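Local structure of taurocyamine kinase (Schistosoma mansoni, 4WOD) at residues V3-L9 / L46-N51; R18-T23 / P57-P62. The protein reversibly transfers a phosphate group between ATP and the guanidino compound taurocyamine, a magnesium-dependent reaction of the phosphagen kinase family. The protein carries 4 engineered substitutions. All coordinates share one frame; numbering follows the deposited sequence.

Both contacts lie in the small, helical N-terminal domain of the first of two kinase repeats, their centres about 14 Å apart. The segments alternate along the chain: helix 6-14 and then residues 18-23 come first, followed by helix 46-55 and the loop 57-62 that leaves it. Contact 1 sets the first helix against the start of helix 46-55; contact 2 joins the chain beyond that first helix to the loop. They meet where Val50 CG1 packs on Thr23 CG2 at 3.7 Å. Contact 2 holds the carboxylate of the bound arginine directly, whereas in contact 1 the side chain of Val50 is about 11 Å from that ligand.

Contact 1. Residues V3-L9 / L46-N51; sequences VESLQNL and LAQCVN
Leu6 and Ala47 bring the two backbones closest, their CA atoms 4.6 Å apart, where the first turn of helix 6-14 begins beside the first turns of helix 46-55. The CA atoms are more widely spaced on either side, 6.5 Å for Val3-Gln48 and 6.6 Å for Leu9-Asn51. The contact thus joins two helices of the small helical N-terminal domain of a phosphagen kinase, away from the annotated sites. Ser5 is the N-cap of the first helix, its OG accepting from Asn8 N, and the extended residues before it carry Val3 over the second helix. Ala47 suits the close point because its single methyl fits beneath the incoming chain: CB lies 3.6 Å from Glu4 O and also meets Val3 CG2 and Leu9 CD1. In Leu6, CG anti to the backbone N (chi1 -178°) swings the end of the side chain nearer to helix 46-55 than its CB direction would. Beyond that branch CD1 meets Val50 CG2 at 3.8 Å, the two side chains crossing at about a right angle, while CD2 touches Leu46 CD2. Leu9 points at the second helix and lays CD1 against Ala47 O at 3.3 Å, with Val50 CG2 beside it. On the other flank, the CB and CG1 of Val3 cover the amide of Asn51, with CB 3.4 Å from OD1; CG2 turns instead to Ala47 and the CG of Gln48. Val32 of helix 29-35 and Phe76 of helix 74-84 extend this apolar packing around Leu6 and Val50. Asn51 uses both ends of its amide: ND2 donates to Asp194 O, and OD1 accepts from a water 2.6 Å away. No direct hydrogen bond joins the segments; the contact is mainly branched aliphatic side chains fitted round Ala47, with that one water joining Asn51 to the N-H of the loop residue Glu4.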
loop_
_atom_site.group_PDB
_atom_site.type_symbol
_atom_site.label_atom_id
_atom_site.label_comp_id
_atom_site.label_asym_id
_atom_site.label_seq_id
_atom_site.Cartn_x
_atom_site.Cartn_y
_atom_site.Cartn_z
ATOM N N VAL A 3 -29.005 -11.026 -22.175
ATOM C CA VAL A 3 -27.642 -10.533 -22.310
ATOM C C VAL A 3 -26.957 -11.203 -23.501
ATOM O O VAL A 3 -27.449 -12.214 -24.012
ATOM C CB VAL A 3 -26.812 -10.792 -21.040
ATOM C CG1 VAL A 3 -27.459 -10.080 -19.845
ATOM C CG2 VAL A 3 -26.650 -12.318 -20.775
ATOM N N GLU A 4 -25.824 -10.647 -23.932
ATOM C CA GLU A 4 -25.031 -11.238 -25.023
ATOM C C GLU A 4 -24.517 -12.652 -24.718
ATOM O O GLU A 4 -24.443 -13.071 -23.550
ATOM C CB GLU A 4 -23.830 -10.344 -25.358
ATOM C CG GLU A 4 -24.212 -8.924 -25.696
ATOM C CD GLU A 4 -23.216 -8.224 -26.618
ATOM O OE1 GLU A 4 -23.137 -6.980 -26.532
ATOM O OE2 GLU A 4 -22.545 -8.899 -27.438
ATOM N N SER A 5 -24.158 -13.386 -25.768
ATOM C CA SER A 5 -23.419 -14.637 -25.584
ATOM C C SER A 5 -22.224 -14.496 -24.643
ATOM O O SER A 5 -21.549 -13.454 -24.597
ATOM C CB SER A 5 -22.942 -15.191 -26.928
ATOM O OG SER A 5 -22.017 -14.301 -27.508
ATOM N N LEU A 6 -21.989 -15.553 -23.873
ATOM C CA LEU A 6 -20.823 -15.630 -23.004
ATOM C C LEU A 6 -19.522 -15.398 -23.783
ATOM O O LEU A 6 -18.649 -14.648 -23.339
ATOM C CB LEU A 6 -20.786 -16.986 -22.293
ATOM C CG LEU A 6 -19.657 -17.255 -21.296
ATOM C CD1 LEU A 6 -19.733 -16.290 -20.112
ATOM C CD2 LEU A 6 -19.723 -18.708 -20.848
ATOM N N GLN A 7 -19.407 -15.989 -24.968
ATOM C CA GLN A 7 -18.186 -15.754 -25.738
ATOM C C GLN A 7 -18.011 -14.272 -26.082
ATOM O O GLN A 7 -16.883 -13.764 -26.021
ATOM C CB GLN A 7 -18.158 -16.614 -27.008
ATOM C CG GLN A 7 -19.340 -16.421 -27.925
ATOM C CD GLN A 7 -19.305 -17.360 -29.130
ATOM O OE1 GLN A 7 -18.435 -18.227 -29.241
ATOM N NE2 GLN A 7 -20.249 -17.181 -30.032
ATOM N N ASN A 8 -19.099 -13.569 -26.413
ATOM C CA ASN A 8 -19.008 -12.130 -26.691
ATOM C C ASN A 8 -18.533 -11.353 -25.489
ATOM O O ASN A 8 -17.743 -10.422 -25.604
ATOM C CB ASN A 8 -20.353 -11.536 -27.118
ATOM C CG ASN A 8 -20.708 -11.860 -28.560
ATOM O OD1 ASN A 8 -20.112 -12.745 -29.165
ATOM N ND2 ASN A 8 -21.698 -11.154 -29.102
ATOM N N LEU A 9 -19.070 -11.719 -24.334
ATOM C CA LEU A 9 -18.786 -11.005 -23.095
ATOM C C LEU A 9 -17.320 -11.229 -22.702
ATOM O O LEU A 9 -16.631 -10.312 -22.227
ATOM C CB LEU A 9 -19.752 -11.463 -21.980
ATOM C CG LEU A 9 -21.240 -11.075 -22.095
ATOM C CD1 LEU A 9 -22.085 -11.628 -20.917
ATOM C CD2 LEU A 9 -21.428 -9.569 -22.239
ATOM N N LEU A 46 -24.051 -18.321 -17.004
ATOM C CA LEU A 46 -22.809 -17.655 -16.621
ATOM C C LEU A 46 -22.678 -16.280 -17.281
ATOM O O LEU A 46 -22.130 -15.351 -16.680
ATOM C CB LEU A 46 -21.604 -18.531 -16.977
ATOM C CG LEU A 46 -20.173 -18.123 -16.606
ATOM C CD1 LEU A 46 -19.966 -17.793 -15.097
ATOM C CD2 LEU A 46 -19.204 -19.216 -17.039
ATOM N N ALA A 47 -23.161 -16.154 -18.518
ATOM C CA ALA A 47 -23.242 -14.833 -19.167
ATOM C C ALA A 47 -23.968 -13.822 -18.266
ATOM O O ALA A 47 -23.520 -12.682 -18.114
ATOM C CB ALA A 47 -23.950 -14.929 -20.525
ATOM N N GLN A 48 -25.075 -14.241 -17.653
ATOM C CA GLN A 48 -25.796 -13.331 -16.773
ATOM C C GLN A 48 -24.956 -12.947 -15.568
ATOM O O GLN A 48 -25.037 -11.794 -15.106
ATOM C CB GLN A 48 -27.120 -13.947 -16.313
ATOM C CG GLN A 48 -28.157 -14.012 -17.395
ATOM C CD GLN A 48 -29.376 -14.764 -16.934
ATOM O OE1 GLN A 48 -29.269 -15.723 -16.165
ATOM N NE2 GLN A 48 -30.543 -14.330 -17.382
ATOM N N CYS A 49 -24.155 -13.899 -15.066
ATOM C CA CYS A 49 -23.252 -13.626 -13.936
ATOM C C CYS A 49 -22.149 -12.603 -14.243
ATOM O O CYS A 49 -21.813 -11.791 -13.389
ATOM C CB CYS A 49 -22.570 -14.911 -13.450
ATOM S SG CYS A 49 -23.638 -16.234 -12.851
ATOM N N VAL A 50 -21.572 -12.674 -15.441
ATOM C CA VAL A 50 -20.396 -11.865 -15.787
ATOM C C VAL A 50 -20.710 -10.623 -16.613
ATOM O O VAL A 50 -19.823 -9.807 -16.901
ATOM C CB VAL A 50 -19.343 -12.705 -16.577
ATOM C CG1 VAL A 50 -18.814 -13.851 -15.718
ATOM C CG2 VAL A 50 -19.936 -13.229 -17.891
ATOM N N ASN A 51 -21.970 -10.487 -16.991
ATOM C CA ASN A 51 -22.425 -9.390 -17.827
ATOM C C ASN A 51 -21.965 -8.022 -17.325
ATOM O O ASN A 51 -21.446 -7.219 -18.093
ATOM C CB ASN A 51 -23.946 -9.417 -17.925
ATOM C CG ASN A 51 -24.468 -8.461 -18.972
ATOM O OD1 ASN A 51 -24.288 -8.682 -20.168
ATOM N ND2 ASN A 51 -25.106 -7.397 -18.533
HETATM O O HOH W 1 -24.847 -8.178 -22.641
#

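Contact 2. Residues R18-T23 / P57-P62; sequences RNHSLT and PGALLP. With ARG (arginine), chain B.
Ser21 and Leu60 approach to 4.3 Å between CA atoms, as do Asn19 and Pro57, so the irregular chain before helix 22-26 runs alongside the loop 57-62. One direct hydrogen bond joins them, from Leu22 N to Leu60 O (2.9 Å), lying in the carbonyl plane. At one end the CG of Pro57 sits 3.5 Å above the centre of the Arg18 guanidinium, a flat group whose face can take the CG corner of the proline ring; Arg18 NH2 is salt-bridged to Asp16. Asn19 CG lies anti to the backbone N (chi1 -163°), which places OD1 to accept from Ser21 N in an Asx turn leading to Ser21, the N-cap of helix 22-26. A water links His20 N to Pro57 O. This loop is part of the guanidino-substrate pocket of the phosphagen kinase fold: Leu60 N and Leu61 N donate to the O and OXT of the bound arginine, at 2.8 and 3.0 Å, so successive backbone amides grip its carboxylate. Leu61 is shared, with CD1 near the ligand's N and CD2 lying 3.7 Å from Leu22 CD1, the two leucines side by side and pointing the same way. Thr23 OG1, hydrogen-bonded to Asn53, rests 3.1 Å from Pro62 CD.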
loop_
_atom_site.group_PDB
_atom_site.type_symbol
_atom_site.label_atom_id
_atom_site.label_comp_id
_atom_site.label_asym_id
_atom_site.label_seq_id
_atom_site.Cartn_x
_atom_site.Cartn_y
_atom_site.Cartn_z
ATOM N N ARG A 18 -8.858 -1.457 -19.441
ATOM C CA ARG A 18 -9.232 -0.935 -18.128
ATOM C C ARG A 18 -9.723 -2.040 -17.197
ATOM O O ARG A 18 -9.840 -1.848 -15.986
ATOM C CB ARG A 18 -10.331 0.116 -18.256
ATOM C CG ARG A 18 -10.029 1.258 -19.224
ATOM C CD ARG A 18 -11.325 1.904 -19.638
ATOM N NE ARG A 18 -12.207 0.919 -20.262
ATOM C CZ ARG A 18 -13.512 1.086 -20.446
ATOM N NH1 ARG A 18 -14.106 2.203 -20.041
ATOM N NH2 ARG A 18 -14.227 0.127 -21.021
ATOM N N ASN A 19 -10.056 -3.189 -17.770
ATOM C CA ASN A 19 -10.584 -4.274 -16.958
ATOM C C ASN A 19 -9.453 -5.115 -16.380
ATOM O O ASN A 19 -8.643 -5.666 -17.118
ATOM C CB ASN A 19 -11.549 -5.133 -17.781
ATOM C CG ASN A 19 -12.427 -6.002 -16.917
ATOM O OD1 ASN A 19 -11.943 -6.711 -16.030
ATOM N ND2 ASN A 19 -13.730 -5.951 -17.162
ATOM N N HIS A 20 -9.409 -5.198 -15.052
ATOM C CA HIS A 20 -8.452 -6.034 -14.341
ATOM C C HIS A 20 -9.169 -6.894 -13.311
ATOM O O HIS A 20 -8.661 -7.112 -12.209
ATOM C CB HIS A 20 -7.390 -5.175 -13.653
ATOM C CG HIS A 20 -6.707 -4.222 -14.580
ATOM N ND1 HIS A 20 -6.897 -2.860 -14.520
ATOM C CD2 HIS A 20 -5.863 -4.439 -15.613
ATOM C CE1 HIS A 20 -6.183 -2.276 -15.465
ATOM N NE2 HIS A 20 -5.551 -3.213 -16.147
ATOM N N SER A 21 -10.359 -7.357 -13.669
ATOM C CA SER A 21 -11.223 -8.056 -12.716
ATOM C C SER A 21 -10.764 -9.485 -12.504
ATOM O O SER A 21 -10.048 -10.032 -13.336
ATOM C CB SER A 21 -12.675 -8.030 -13.204
ATOM O OG SER A 21 -12.800 -8.494 -14.547
ATOM N N LEU A 22 -11.184 -10.106 -11.401
ATOM C CA LEU A 22 -10.975 -11.541 -11.256
ATOM C C LEU A 22 -11.819 -12.298 -12.278
ATOM O O LEU A 22 -11.499 -13.432 -12.620
ATOM C CB LEU A 22 -11.311 -12.015 -9.849
ATOM C CG LEU A 22 -10.428 -11.446 -8.735
ATOM C CD1 LEU A 22 -10.956 -11.839 -7.356
ATOM C CD2 LEU A 22 -8.974 -11.910 -8.912
ATOM N N THR A 23 -12.902 -11.681 -12.750
ATOM C CA THR A 23 -13.714 -12.279 -13.822
ATOM C C THR A 23 -12.890 -12.445 -15.080
ATOM O O THR A 23 -12.946 -13.467 -15.755
ATOM C CB THR A 23 -14.950 -11.423 -14.156
ATOM O OG1 THR A 23 -15.862 -11.471 -13.057
ATOM C CG2 THR A 23 -15.649 -11.947 -15.406
ATOM N N PRO A 57 -15.625 -1.872 -16.139
ATOM C CA PRO A 57 -14.266 -2.398 -15.959
ATOM C C PRO A 57 -13.695 -2.222 -14.545
ATOM O O PRO A 57 -12.746 -2.920 -14.198
ATOM C CB PRO A 57 -13.442 -1.605 -16.987
ATOM C CG PRO A 57 -14.263 -0.387 -17.300
ATOM C CD PRO A 57 -15.695 -0.794 -17.141
ATOM N N GLY A 58 -14.273 -1.333 -13.744
ATOM C CA GLY A 58 -13.792 -1.118 -12.389
ATOM C C GLY A 58 -14.228 -2.216 -11.434
ATOM O O GLY A 58 -13.664 -2.373 -10.356
ATOM N N ALA A 59 -15.242 -2.977 -11.829
ATOM C CA ALA A 59 -15.770 -4.045 -10.981
ATOM C C ALA A 59 -14.785 -5.210 -10.886
ATOM O O ALA A 59 -14.311 -5.722 -11.893
ATOM C CB ALA A 59 -17.112 -4.520 -11.510
ATOM N N LEU A 60 -14.499 -5.633 -9.662
ATOM C CA LEU A 60 -13.552 -6.708 -9.396
ATOM C C LEU A 60 -14.132 -8.124 -9.560
ATOM O O LEU A 60 -13.434 -9.059 -9.964
ATOM C CB LEU A 60 -13.022 -6.548 -7.973
ATOM C CG LEU A 60 -11.832 -7.421 -7.606
ATOM C CD1 LEU A 60 -10.676 -7.071 -8.518
ATOM C CD2 LEU A 60 -11.459 -7.193 -6.140
ATOM N N LEU A 61 -15.407 -8.267 -9.227
ATOM C CA LEU A 61 -16.061 -9.572 -9.099
ATOM C C LEU A 61 -17.234 -9.766 -10.063
ATOM O O LEU A 61 -17.836 -8.801 -10.508
ATOM C CB LEU A 61 -16.562 -9.752 -7.664
ATOM C CG LEU A 61 -15.461 -9.836 -6.606
ATOM C CD1 LEU A 61 -16.057 -9.954 -5.217
ATOM C CD2 LEU A 61 -14.533 -11.000 -6.887
ATOM N N PRO A 62 -17.555 -11.030 -10.396
ATOM C CA PRO A 62 -18.822 -11.262 -11.097
ATOM C C PRO A 62 -19.978 -11.090 -10.117
ATOM O O PRO A 62 -19.749 -10.756 -8.945
ATOM C CB PRO A 62 -18.725 -12.722 -11.556
ATOM C CG PRO A 62 -17.768 -13.372 -10.515
ATOM C CD PRO A 62 -16.766 -12.262 -10.213
HETATM N N ARG B . -15.526 -6.317 -4.780
HETATM C CA ARG B . -16.705 -6.095 -5.570
HETATM C C ARG B . -16.514 -5.685 -7.019
HETATM O O ARG B . -15.729 -4.750 -7.311
HETATM C CB ARG B . -17.638 -5.173 -4.876
HETATM C CG ARG B . -18.472 -5.875 -3.859
HETATM C CD ARG B . -19.866 -5.841 -4.370
HETATM N NE ARG B . -20.746 -6.486 -3.442
HETATM C CZ ARG B . -21.866 -5.957 -3.036
HETATM N NH1 ARG B . -22.624 -6.595 -2.196
HETATM N NH2 ARG B . -22.205 -4.772 -3.461
HETATM O OXT ARG B . -17.197 -6.413 -7.753
HETATM O O HOH W 2 -15.041 -5.968 -14.388
HETATM O O HOH W 3 -10.894 -4.086 -12.476
#